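Local coordinates for capsular polysaccharide export system protein KpsC (Thermosulfurimonas dismutans, PDB 6MGD) that probably transfers Kdo in beta(2,7) linkage while building the glycolipid that carries Gram-negative capsular polysaccharides, at residues T6-L11 against E54-N59; L11-I16 against L47-T52; R125-L130 against L284-L289; G292-L295 against M299-S302. One frame throughout, in Å; residues are numbered along the deposited sequence.

Contact 1: T6-L11 against E54-N59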
loop_
_atom_site.group_PDB
_atom_site.type_symbol
_atom_site.label_atom_id
_atom_site.label_comp_id
_atom_site.label_asym_id
_atom_site.label_seq_id
_atom_site.Cartn_x
_atom_site.Cartn_y
_atom_site.Cartn_z
ATOM N N THR A 6 -0.728 -3.050 -22.551
ATOM C CA THR A 6 -0.943 -1.997 -21.569
ATOM C C THR A 6 -2.162 -1.163 -21.944
ATOM O O THR A 6 -2.504 -1.018 -23.121
ATOM C CB THR A 6 0.288 -1.093 -21.448
ATOM O OG1 THR A 6 0.613 -0.547 -22.731
ATOM C CG2 THR A 6 1.478 -1.883 -20.916
ATOM N N TYR A 7 -2.814 -0.608 -20.924
ATOM C CA TYR A 7 -4.034 0.174 -21.097
ATOM C C TYR A 7 -3.768 1.605 -20.648
ATOM O O TYR A 7 -3.679 1.877 -19.446
ATOM C CB TYR A 7 -5.193 -0.444 -20.315
ATOM C CG TYR A 7 -6.530 0.215 -20.566
ATOM C CD1 TYR A 7 -7.086 1.082 -19.635
ATOM C CD2 TYR A 7 -7.238 -0.034 -21.735
ATOM C CE1 TYR A 7 -8.305 1.683 -19.859
ATOM C CE2 TYR A 7 -8.460 0.562 -21.972
ATOM C CZ TYR A 7 -8.991 1.419 -21.031
ATOM O OH TYR A 7 -10.211 2.017 -21.259
ATOM N N LYS A 8 -3.638 2.511 -21.619
ATOM C CA LYS A 8 -3.533 3.949 -21.362
ATOM C C LYS A 8 -2.347 4.272 -20.457
ATOM O O LYS A 8 -2.464 5.015 -19.480
ATOM C CB LYS A 8 -4.838 4.495 -20.777
ATOM C CG LYS A 8 -6.033 4.370 -21.708
ATOM C CD LYS A 8 -7.312 4.843 -21.039
ATOM C CE LYS A 8 -8.503 4.732 -21.981
ATOM N NZ LYS A 8 -9.783 5.040 -21.286
ATOM N N PHE A 9 -1.193 3.702 -20.789
ATOM C CA PHE A 9 0.054 3.996 -20.101
ATOM C C PHE A 9 0.815 5.088 -20.842
ATOM O O PHE A 9 0.775 5.175 -22.073
ATOM C CB PHE A 9 0.941 2.752 -19.993
ATOM C CG PHE A 9 0.549 1.807 -18.890
ATOM C CD1 PHE A 9 -0.683 1.914 -18.262
ATOM C CD2 PHE A 9 1.425 0.815 -18.475
ATOM C CE1 PHE A 9 -1.036 1.043 -17.248
ATOM C CE2 PHE A 9 1.078 -0.056 -17.461
ATOM C CZ PHE A 9 -0.154 0.058 -16.846
ATOM N N SER A 10 1.517 5.920 -20.080
ATOM C CA SER A 10 2.441 6.860 -20.692
ATOM C C SER A 10 3.686 6.124 -21.183
ATOM O O SER A 10 4.025 5.036 -20.709
ATOM C CB SER A 10 2.829 7.962 -19.705
ATOM O OG SER A 10 3.510 7.433 -18.582
ATOM N N LEU A 11 4.361 6.734 -22.162
ATOM C CA LEU A 11 5.576 6.149 -22.724
ATOM C C LEU A 11 6.587 5.818 -21.634
ATOM O O LEU A 11 7.116 4.701 -21.577
ATOM C CB LEU A 11 6.189 7.105 -23.751
ATOM C CG LEU A 11 5.484 7.252 -25.101
ATOM C CD1 LEU A 11 6.223 8.244 -25.989
ATOM C CD2 LEU A 11 5.376 5.903 -25.788
ATOM N N GLU A 54 -12.246 0.958 -12.916
ATOM C CA GLU A 54 -13.355 1.295 -12.028
ATOM C C GLU A 54 -13.711 2.774 -12.117
ATOM O O GLU A 54 -14.889 3.138 -12.024
ATOM C CB GLU A 54 -13.014 0.915 -10.586
ATOM C CG GLU A 54 -13.017 -0.584 -10.309
ATOM C CD GLU A 54 -11.792 -1.290 -10.860
ATOM O OE1 GLU A 54 -10.754 -0.621 -11.056
ATOM O OE2 GLU A 54 -11.866 -2.514 -11.098
ATOM N N ASN A 55 -12.710 3.640 -12.293
ATOM C CA ASN A 55 -12.985 5.067 -12.436
ATOM C C ASN A 55 -13.732 5.366 -13.729
ATOM O O ASN A 55 -14.498 6.333 -13.791
ATOM C CB ASN A 55 -11.682 5.861 -12.376
ATOM C CG ASN A 55 -10.978 5.723 -11.044
ATOM O OD1 ASN A 55 -11.610 5.476 -10.018
ATOM N ND2 ASN A 55 -9.658 5.875 -11.053
ATOM N N GLU A 56 -13.522 4.559 -14.764
ATOM C CA GLU A 56 -14.248 4.699 -16.017
ATOM C C GLU A 56 -15.488 3.819 -16.077
ATOM O O GLU A 56 -16.229 3.889 -17.064
ATOM C CB GLU A 56 -13.329 4.369 -17.197
ATOM C CG GLU A 56 -12.035 5.159 -17.223
ATOM C CD GLU A 56 -11.157 4.792 -18.403
ATOM O OE1 GLU A 56 -10.537 5.702 -18.993
ATOM O OE2 GLU A 56 -11.092 3.593 -18.745
ATOM N N ARG A 57 -15.727 2.999 -15.050
ATOM C CA ARG A 57 -16.864 2.077 -15.008
ATOM C C ARG A 57 -16.876 1.146 -16.217
ATOM O O ARG A 57 -17.937 0.712 -16.674
ATOM C CB ARG A 57 -18.192 2.834 -14.894
ATOM C CG ARG A 57 -18.352 3.597 -13.588
ATOM C CD ARG A 57 -19.439 4.654 -13.688
ATOM N NE ARG A 57 -19.228 5.541 -14.829
ATOM C CZ ARG A 57 -18.351 6.541 -14.850
ATOM N NH1 ARG A 57 -17.591 6.785 -13.790
ATOM N NH2 ARG A 57 -18.230 7.294 -15.935
ATOM N N VAL A 58 -15.694 0.838 -16.740
ATOM C CA VAL A 58 -15.555 -0.026 -17.905
ATOM C C VAL A 58 -15.297 -1.448 -17.431
ATOM O O VAL A 58 -14.475 -1.679 -16.536
ATOM C CB VAL A 58 -14.424 0.466 -18.823
ATOM C CG1 VAL A 58 -14.183 -0.526 -19.954
ATOM C CG2 VAL A 58 -14.759 1.841 -19.381
ATOM N N ASN A 59 -16.012 -2.403 -18.021
ATOM C CA ASN A 59 -15.840 -3.817 -17.732
ATOM C C ASN A 59 -15.710 -4.580 -19.043
ATOM O O ASN A 59 -16.439 -4.310 -20.004
ATOM C CB ASN A 59 -17.013 -4.371 -16.910
ATOM C CG ASN A 59 -17.207 -3.638 -15.594
ATOM O OD1 ASN A 59 -16.247 -3.159 -14.988
ATOM N ND2 ASN A 59 -18.454 -3.549 -15.145
#

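Contact 2: L11-I16 against L47-T52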
loop_
_atom_site.group_PDB
_atom_site.type_symbol
_atom_site.label_atom_id
_atom_site.label_comp_id
_atom_site.label_asym_id
_atom_site.label_seq_id
_atom_site.Cartn_x
_atom_site.Cartn_y
_atom_site.Cartn_z
ATOM N N LEU A 11 4.361 6.734 -22.162
ATOM C CA LEU A 11 5.576 6.149 -22.724
ATOM C C LEU A 11 6.587 5.818 -21.634
ATOM O O LEU A 11 7.116 4.701 -21.577
ATOM C CB LEU A 11 6.189 7.105 -23.751
ATOM C CG LEU A 11 5.484 7.252 -25.101
ATOM C CD1 LEU A 11 6.223 8.244 -25.989
ATOM C CD2 LEU A 11 5.376 5.903 -25.788
ATOM N N TRP A 12 6.866 6.788 -20.759
ATOM C CA TRP A 12 7.771 6.554 -19.638
ATOM C C TRP A 12 7.318 5.367 -18.795
ATOM O O TRP A 12 8.133 4.518 -18.415
ATOM C CB TRP A 12 7.873 7.817 -18.784
ATOM C CG TRP A 12 8.699 7.630 -17.562
ATOM C CD1 TRP A 12 8.246 7.465 -16.287
ATOM C CD2 TRP A 12 10.128 7.572 -17.493
ATOM N NE1 TRP A 12 9.303 7.317 -15.425
ATOM C CE2 TRP A 12 10.470 7.375 -16.141
ATOM C CE3 TRP A 12 11.153 7.669 -18.441
ATOM C CZ2 TRP A 12 11.790 7.274 -15.712
ATOM C CZ3 TRP A 12 12.467 7.573 -18.011
ATOM C CH2 TRP A 12 12.772 7.375 -16.658
ATOM N N LYS A 13 6.015 5.282 -18.507
ATOM C CA LYS A 13 5.505 4.168 -17.712
ATOM C C LYS A 13 5.633 2.839 -18.444
ATOM O O LYS A 13 5.851 1.804 -17.805
ATOM C CB LYS A 13 4.047 4.427 -17.326
ATOM C CG LYS A 13 3.349 3.275 -16.617
ATOM C CD LYS A 13 2.092 3.768 -15.932
ATOM C CE LYS A 13 2.439 4.805 -14.879
ATOM N NZ LYS A 13 1.979 4.377 -13.534
ATOM N N ILE A 14 5.503 2.841 -19.772
ATOM C CA ILE A 14 5.633 1.602 -20.537
ATOM C C ILE A 14 7.041 1.032 -20.392
ATOM O O ILE A 14 7.224 -0.170 -20.165
ATOM C CB ILE A 14 5.268 1.842 -22.014
ATOM C CG1 ILE A 14 3.773 2.131 -22.151
ATOM C CG2 ILE A 14 5.668 0.649 -22.866
ATOM C CD1 ILE A 14 3.324 2.368 -23.575
ATOM N N ARG A 15 8.056 1.890 -20.519
ATOM C CA ARG A 15 9.435 1.433 -20.379
ATOM C C ARG A 15 9.697 0.875 -18.986
ATOM O O ARG A 15 10.401 -0.131 -18.834
ATOM C CB ARG A 15 10.399 2.579 -20.686
ATOM C CG ARG A 15 10.275 3.132 -22.092
ATOM C CD ARG A 15 11.349 4.165 -22.360
ATOM N NE ARG A 15 12.684 3.610 -22.177
ATOM C CZ ARG A 15 13.797 4.335 -22.146
ATOM N NH1 ARG A 15 13.735 5.652 -22.284
ATOM N NH2 ARG A 15 14.971 3.745 -21.974
ATOM N N ILE A 16 9.138 1.512 -17.956
ATOM C CA ILE A 16 9.281 1.005 -16.593
ATOM C C ILE A 16 8.620 -0.362 -16.462
ATOM O O ILE A 16 9.193 -1.295 -15.886
ATOM C CB ILE A 16 8.693 2.007 -15.584
ATOM C CG1 ILE A 16 9.525 3.287 -15.556
ATOM C CG2 ILE A 16 8.599 1.380 -14.198
ATOM C CD1 ILE A 16 9.121 4.240 -14.458
ATOM N N LEU A 47 -2.671 -4.889 -19.137
ATOM C CA LEU A 47 -2.048 -4.262 -17.979
ATOM C C LEU A 47 -2.721 -2.917 -17.737
ATOM O O LEU A 47 -2.645 -2.016 -18.580
ATOM C CB LEU A 47 -0.543 -4.086 -18.190
ATOM C CG LEU A 47 0.267 -5.379 -18.293
ATOM C CD1 LEU A 47 1.741 -5.092 -18.545
ATOM C CD2 LEU A 47 0.089 -6.212 -17.034
ATOM N N VAL A 48 -3.390 -2.789 -16.597
ATOM C CA VAL A 48 -4.063 -1.554 -16.220
ATOM C C VAL A 48 -3.452 -1.058 -14.918
ATOM O O VAL A 48 -2.909 -1.837 -14.126
ATOM C CB VAL A 48 -5.594 -1.745 -16.088
ATOM C CG1 VAL A 48 -5.954 -2.364 -14.747
ATOM C CG2 VAL A 48 -6.324 -0.428 -16.289
ATOM N N TRP A 49 -3.529 0.252 -14.704
ATOM C CA TRP A 49 -2.904 0.889 -13.554
ATOM C C TRP A 49 -3.958 1.225 -12.508
ATOM O O TRP A 49 -4.868 2.019 -12.771
ATOM C CB TRP A 49 -2.150 2.152 -13.964
ATOM C CG TRP A 49 -1.429 2.774 -12.814
ATOM C CD1 TRP A 49 -1.874 3.787 -12.019
ATOM C CD2 TRP A 49 -0.140 2.404 -12.312
ATOM N NE1 TRP A 49 -0.937 4.082 -11.059
ATOM C CE2 TRP A 49 0.137 3.246 -11.216
ATOM C CE3 TRP A 49 0.810 1.448 -12.687
ATOM C CZ2 TRP A 49 1.324 3.160 -10.492
ATOM C CZ3 TRP A 49 1.985 1.365 -11.964
ATOM C CH2 TRP A 49 2.232 2.216 -10.880
ATOM N N GLY A 50 -3.823 0.628 -11.328
ATOM C CA GLY A 50 -4.681 0.993 -10.213
ATOM C C GLY A 50 -6.142 0.733 -10.515
ATOM O O GLY A 50 -6.521 -0.326 -11.026
ATOM N N SER A 51 -6.978 1.719 -10.203
ATOM C CA SER A 51 -8.424 1.624 -10.387
ATOM C C SER A 51 -8.882 2.346 -11.647
ATOM O O SER A 51 -9.938 2.986 -11.658
ATOM C CB SER A 51 -9.144 2.172 -9.160
ATOM O OG SER A 51 -8.745 1.479 -7.991
ATOM N N THR A 52 -8.103 2.253 -12.727
ATOM C CA THR A 52 -8.443 2.971 -13.951
ATOM C C THR A 52 -9.760 2.480 -14.536
ATOM O O THR A 52 -10.594 3.285 -14.970
ATOM C CB THR A 52 -7.311 2.832 -14.970
ATOM O OG1 THR A 52 -6.117 3.421 -14.438
ATOM C CG2 THR A 52 -7.669 3.526 -16.271
#

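Contact 3: R125-L130 against L284-L289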
loop_
_atom_site.group_PDB
_atom_site.type_symbol
_atom_site.label_atom_id
_atom_site.label_comp_id
_atom_site.label_asym_id
_atom_site.label_seq_id
_atom_site.Cartn_x
_atom_site.Cartn_y
_atom_site.Cartn_z
ATOM N N ARG A 125 13.689 -11.696 9.082
ATOM C CA ARG A 125 14.887 -10.963 8.691
ATOM C C ARG A 125 14.531 -9.623 8.054
ATOM O O ARG A 125 15.210 -8.617 8.292
ATOM C CB ARG A 125 15.730 -11.806 7.732
ATOM C CG ARG A 125 16.187 -13.150 8.299
ATOM C CD ARG A 125 17.565 -13.071 8.938
ATOM N NE ARG A 125 17.612 -12.133 10.057
ATOM C CZ ARG A 125 17.305 -12.449 11.311
ATOM N NH1 ARG A 125 17.379 -11.531 12.264
ATOM N NH2 ARG A 125 16.922 -13.682 11.614
ATOM N N VAL A 126 13.469 -9.591 7.245
ATOM C CA VAL A 126 13.066 -8.347 6.594
ATOM C C VAL A 126 12.556 -7.346 7.622
ATOM O O VAL A 126 12.808 -6.140 7.514
ATOM C CB VAL A 126 12.016 -8.632 5.503
ATOM C CG1 VAL A 126 11.448 -7.332 4.948
ATOM C CG2 VAL A 126 12.629 -9.461 4.385
ATOM N N ILE A 127 11.833 -7.827 8.636
ATOM C CA ILE A 127 11.357 -6.944 9.698
ATOM C C ILE A 127 12.537 -6.327 10.437
ATOM O O ILE A 127 12.589 -5.110 10.656
ATOM C CB ILE A 127 10.424 -7.710 10.654
ATOM C CG1 ILE A 127 9.105 -8.046 9.953
ATOM C CG2 ILE A 127 10.171 -6.906 11.919
ATOM C CD1 ILE A 127 8.201 -8.958 10.753
ATOM N N GLU A 128 13.510 -7.158 10.819
ATOM C CA GLU A 128 14.693 -6.649 11.505
ATOM C C GLU A 128 15.481 -5.698 10.613
ATOM O O GLU A 128 15.990 -4.672 11.080
ATOM C CB GLU A 128 15.571 -7.813 11.965
ATOM C CG GLU A 128 15.869 -7.808 13.454
ATOM C CD GLU A 128 16.802 -8.928 13.866
ATOM O OE1 GLU A 128 16.337 -10.087 13.979
ATOM O OE2 GLU A 128 18.003 -8.649 14.066
ATOM N N LEU A 129 15.583 -6.015 9.318
ATOM C CA LEU A 129 16.303 -5.145 8.392
ATOM C C LEU A 129 15.650 -3.772 8.296
ATOM O O LEU A 129 16.341 -2.746 8.298
ATOM C CB LEU A 129 16.374 -5.792 7.008
ATOM C CG LEU A 129 17.616 -6.602 6.642
ATOM C CD1 LEU A 129 17.472 -7.152 5.233
ATOM C CD2 LEU A 129 18.867 -5.747 6.761
ATOM N N LEU A 130 14.316 -3.733 8.204
ATOM C CA LEU A 130 13.617 -2.462 8.036
ATOM C C LEU A 130 13.717 -1.602 9.289
ATOM O O LEU A 130 13.938 -0.387 9.200
ATOM C CB LEU A 130 12.154 -2.713 7.673
ATOM C CG LEU A 130 11.858 -3.320 6.298
ATOM C CD1 LEU A 130 10.356 -3.531 6.112
ATOM C CD2 LEU A 130 12.417 -2.443 5.193
ATOM N N LEU A 284 -3.739 -12.911 11.878
ATOM C CA LEU A 284 -2.395 -13.158 11.376
ATOM C C LEU A 284 -1.345 -12.617 12.338
ATOM O O LEU A 284 -1.623 -11.770 13.191
ATOM C CB LEU A 284 -2.199 -12.520 9.996
ATOM C CG LEU A 284 -2.964 -13.109 8.810
ATOM C CD1 LEU A 284 -2.666 -12.315 7.550
ATOM C CD2 LEU A 284 -2.611 -14.574 8.616
ATOM N N SER A 285 -0.127 -13.125 12.187
ATOM C CA SER A 285 1.033 -12.579 12.872
ATOM C C SER A 285 1.763 -11.617 11.942
ATOM O O SER A 285 1.551 -11.605 10.728
ATOM C CB SER A 285 1.973 -13.695 13.337
ATOM O OG SER A 285 2.694 -14.242 12.248
ATOM N N LEU A 286 2.635 -10.795 12.533
ATOM C CA LEU A 286 3.370 -9.817 11.737
ATOM C C LEU A 286 4.223 -10.489 10.668
ATOM O O LEU A 286 4.402 -9.932 9.578
ATOM C CB LEU A 286 4.238 -8.945 12.645
ATOM C CG LEU A 286 4.939 -7.761 11.973
ATOM C CD1 LEU A 286 3.919 -6.808 11.375
ATOM C CD2 LEU A 286 5.848 -7.033 12.953
ATOM N N GLN A 287 4.742 -11.686 10.950
ATOM C CA GLN A 287 5.540 -12.397 9.956
ATOM C C GLN A 287 4.678 -12.893 8.804
ATOM O O GLN A 287 5.095 -12.834 7.641
ATOM C CB GLN A 287 6.280 -13.561 10.615
ATOM C CG GLN A 287 7.286 -13.132 11.667
ATOM C CD GLN A 287 7.777 -14.294 12.502
ATOM O OE1 GLN A 287 7.552 -15.456 12.163
ATOM N NE2 GLN A 287 8.447 -13.987 13.606
ATOM N N GLU A 288 3.475 -13.393 9.103
ATOM C CA GLU A 288 2.569 -13.808 8.037
ATOM C C GLU A 288 2.208 -12.630 7.141
ATOM O O GLU A 288 2.191 -12.758 5.912
ATOM C CB GLU A 288 1.309 -14.441 8.632
ATOM C CG GLU A 288 1.580 -15.616 9.562
ATOM C CD GLU A 288 0.308 -16.231 10.119
ATOM O OE1 GLU A 288 -0.315 -17.055 9.416
ATOM O OE2 GLU A 288 -0.072 -15.884 11.257
ATOM N N LEU A 289 1.932 -11.470 7.743
ATOM C CA LEU A 289 1.626 -10.273 6.965
ATOM C C LEU A 289 2.805 -9.883 6.081
ATOM O O LEU A 289 2.644 -9.636 4.880
ATOM C CB LEU A 289 1.256 -9.123 7.904
ATOM C CG LEU A 289 0.208 -8.085 7.480
ATOM C CD1 LEU A 289 0.502 -6.733 8.125
ATOM C CD2 LEU A 289 0.086 -7.948 5.967
#

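Contact 4: G292-L295 against M299-S302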
loop_
_atom_site.group_PDB
_atom_site.type_symbol
_atom_site.label_atom_id
_atom_site.label_comp_id
_atom_site.label_asym_id
_atom_site.label_seq_id
_atom_site.Cartn_x
_atom_site.Cartn_y
_atom_site.Cartn_z
ATOM N N GLY A 292 3.566 -12.264 3.209
ATOM C CA GLY A 292 2.591 -12.148 2.143
ATOM C C GLY A 292 2.668 -10.832 1.398
ATOM O O GLY A 292 2.713 -10.811 0.165
ATOM N N ALA A 293 2.700 -9.723 2.139
ATOM C CA ALA A 293 2.639 -8.404 1.515
ATOM C C ALA A 293 3.964 -8.010 0.869
ATOM O O ALA A 293 3.971 -7.369 -0.187
ATOM C CB ALA A 293 2.224 -7.356 2.546
ATOM N N LEU A 294 5.090 -8.375 1.485
ATOM C CA LEU A 294 6.399 -7.929 1.023
ATOM C C LEU A 294 7.159 -8.971 0.215
ATOM O O LEU A 294 7.891 -8.602 -0.710
ATOM C CB LEU A 294 7.267 -7.504 2.212
ATOM C CG LEU A 294 6.921 -6.159 2.848
ATOM C CD1 LEU A 294 7.868 -5.840 3.991
ATOM C CD2 LEU A 294 6.959 -5.065 1.797
ATOM N N LEU A 295 7.009 -10.256 0.529
ATOM C CA LEU A 295 7.837 -11.294 -0.075
ATOM C C LEU A 295 7.193 -11.963 -1.286
ATOM O O LEU A 295 7.871 -12.177 -2.296
ATOM C CB LEU A 295 8.194 -12.357 0.971
ATOM C CG LEU A 295 9.464 -12.131 1.803
ATOM C CD1 LEU A 295 9.492 -10.751 2.453
ATOM C CD2 LEU A 295 9.613 -13.217 2.859
ATOM N N MET A 299 6.570 -7.912 -7.143
ATOM C CA MET A 299 7.763 -8.277 -7.889
ATOM C C MET A 299 8.924 -7.368 -7.496
ATOM O O MET A 299 8.733 -6.265 -6.978
ATOM C CB MET A 299 7.511 -8.188 -9.396
ATOM C CG MET A 299 6.472 -9.166 -9.914
ATOM S SD MET A 299 6.102 -8.952 -11.669
ATOM C CE MET A 299 5.409 -7.302 -11.669
ATOM N N TYR A 300 10.139 -7.852 -7.740
ATOM C CA TYR A 300 11.347 -7.079 -7.479
ATOM C C TYR A 300 12.330 -7.302 -8.618
ATOM O O TYR A 300 12.658 -8.447 -8.940
ATOM C CB TYR A 300 11.993 -7.469 -6.143
ATOM C CG TYR A 300 11.124 -7.233 -4.924
ATOM C CD1 TYR A 300 10.343 -8.254 -4.396
ATOM C CD2 TYR A 300 11.095 -5.994 -4.295
ATOM C CE1 TYR A 300 9.550 -8.047 -3.280
ATOM C CE2 TYR A 300 10.306 -5.776 -3.177
ATOM C CZ TYR A 300 9.535 -6.807 -2.675
ATOM O OH TYR A 300 8.746 -6.595 -1.563
ATOM N N VAL A 301 12.792 -6.211 -9.224
ATOM C CA VAL A 301 13.776 -6.256 -10.300
ATOM C C VAL A 301 14.957 -5.381 -9.908
ATOM O O VAL A 301 14.772 -4.235 -9.484
ATOM C CB VAL A 301 13.181 -5.796 -11.645
ATOM C CG1 VAL A 301 14.288 -5.535 -12.660
ATOM C CG2 VAL A 301 12.210 -6.839 -12.175
ATOM N N SER A 302 16.165 -5.922 -10.048
ATOM C CA SER A 302 17.371 -5.199 -9.666
ATOM C C SER A 302 17.538 -3.929 -10.491
ATOM O O SER A 302 17.320 -3.922 -11.705
ATOM C CB SER A 302 18.597 -6.095 -9.842
ATOM O OG SER A 302 19.793 -5.352 -9.691
#

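Contact 1: T6-L11 against E54-N59
Lys8 and Glu56 form a salt bridge beyond the C-terminal ends of strands 4-7 and 44-49, in the N-terminal half of what is probably a GT-B glycosyltransferase fold. It joins the loop just after strand 4-7 to the end of helix 52-56, where Arg57, with positive phi, takes the C-prime place of a Schellman motif. The two backbones stay far apart, with 12.0 Å from Lys8 CA to Glu56 CA, so long side chains must span the gap from opposite directions. Lys8 does so with an extended chain whose CG lies beside its backbone N (chi1 -63°). Its NZ reaches Glu56 OE1 at 2.5 Å, on the syn side and 17° out of the carboxylate plane. Tyr7 has CG anti to its backbone N (chi1 -173°) and runs alongside Lys8, whose CG rests over one ring face, toward the rim. Tyr7 OH accepts from Lys8 NZ at 3.1 Å. With an alanine in place of Glu56, the Lys8 ammonium would probably lose its charged mate and be freer to swing. Carboxylate and phenol ring stand nearly perpendicular, and Glu56 OE2 lies in the ring plane at its edge, 3.6 Å from Tyr7 CE1.

Contact 2: L11-I16 against L47-T52
Lys13 of helix 11-20 meets Trp49 at the end of strand 44-49. In the first turn of that helix, Leu11 O accepts from Arg15 N at 3.1 Å, while the N-cap Ser10 bonds weakly through OG to Lys13 N. Lys13 itself leaves the helix toward the strand, and bends at chi3 (-62°) and chi4 bring its NZ over the indole. There the ammonium sits above the centre of the six-membered ring, 7° off the normal, a cation-pi contact over the face. Near-equal distances confirm the centring: Lys13 NZ is 3.1 Å from Trp49 CD2. Across the ring, Trp49 CH2 is 3.4 Å from Lys13 NZ. Helix 11-20 is the crossover of a beta-alpha-beta unit between the parallel neighbours 4-7 and 24-28, here tied to 44-49 on the other side of 4-7. With a leucine instead of Trp49, the ammonium would probably lose the pi face beneath it and be free to wander. One residue further on, Ile14 packs on Phe9, which also touches Trp49. The indole points away from its own backbone N (chi1 -176°), and beyond it a type II' turn, with Gly50 at its second position, runs to Thr52, whose OG1 donates to Trp49 O at 2.5 Å.

Contact 3: R125-L130 against L284-L289
A helix-helix contact brings Ile127, in the C-terminal half of helix 117-132, against Leu286 in the first turn of helix 286-296, the segment that leads from the parallel six-stranded sheet back to the mixed one. The nearest CA atoms, Ile127 CA and Gln287 CA, are 8.0 Å apart, near enough for short apolar side chains to meet. Ile127 places CG1 beside its backbone N (chi1 -70°) and continues extended, so that its CD1 methyl leads. This methyl touches Leu286 CG at 3.7 Å and Leu286 CD2 at 3.8 Å, the two side chains crossing at a slant. In Leu286, chi1 (-173°) puts CG toward Ile127, and chi2 (61°) sets the place of CD2. Gln287 adds a lighter touch through the aliphatic base of its chain, its CG 4.4 Å from Ile127 CD1.

The start of helix 286-296 carries a capping box. Ser285 N donates to Glu288 OE2 at 2.9 Å, entering from above the carboxylate plane, and Glu288 N returns a weak bond to Ser285 OG. Glu288 OE1 also has a salt bridge to Arg113, while Leu286 packs on Leu251 and Ile127 on Val290. The hydrogen bonds of the capping box lie within 284-289 and none crosses to 125-130, which implies that the join rests on van der Waals contact and the burial of apolar surface.

Contact 4: G292-L295 against M299-S302
Leu294 and Tyr300 lie on two elements joined by a tight connection, with only three residues between the segments. Leu294 has helical backbone angles within helix 286-296, which makes a wider pi-type turn at 292-295, whereas Tyr300 is extended (phi/psi -139°/126°) in strand 298-300, an outermost strand of the mixed sheet. The chain thus passes from helix directly into the sheet edge, as it returns from the parallel-sheet domain to the N-terminal one in a fold consistent with GT-B. The strand is held to its neighbour by backbone bonds of Met299 with Leu89, and Tyr300 pairs with Ile309 beyond.

Across the contact, the phenol of Tyr300 turns back toward the helix. Its CG lies anti to its carbonyl carbon (chi1 -61°), which aims the ring at the last turns of helix 286-296. As modelled, the hydroxyl donates to the backbone carbonyl of Leu294, which meets the ring edge in the ring plane. The length, 2.3 Å from Tyr300 OH to Leu294 O, is very short and therefore doubtful. Such a bond would give the hydroxyl of this buried tyrosine a partner.

Leu294 CD2 lies 4.1 Å from Tyr300 OH, and the leucine side chain also packs on Val126 of helix 117-132. Ala311 and Ala314 of helix 311-322, together with Ile74, touch the Tyr300 side chain. In the model the carbonyl approaches from one side of the hydroxyl, with Leu294 O 3.1 Å from Tyr300 CE1 and the same distance from Tyr300 CZ.

Contacts 1 and 2 sit together on the mixed sheet, their centres 9 Å apart. Strands 4-7 and 44-49 are neighbours there, Tyr7 N probably bonding to Leu47 O, and Phe9 packs between the two contacts, against Ile14 and Trp49. Contacts 3 and 4 share helix 286-296, and Val126 and Leu130 of contact 3 pack on Leu294 of contact 4. The chemistry does not simply follow depth. The partly buried contact 1 uses a salt bridge and the surface contact 2 a lysine over an indole; the partly buried contact 3 is purely apolar across its segments, yet the buried contact 4 pairs a hydroxyl with a carbonyl. Contacts 1 and 3 lie on opposite sides of the chain's centre.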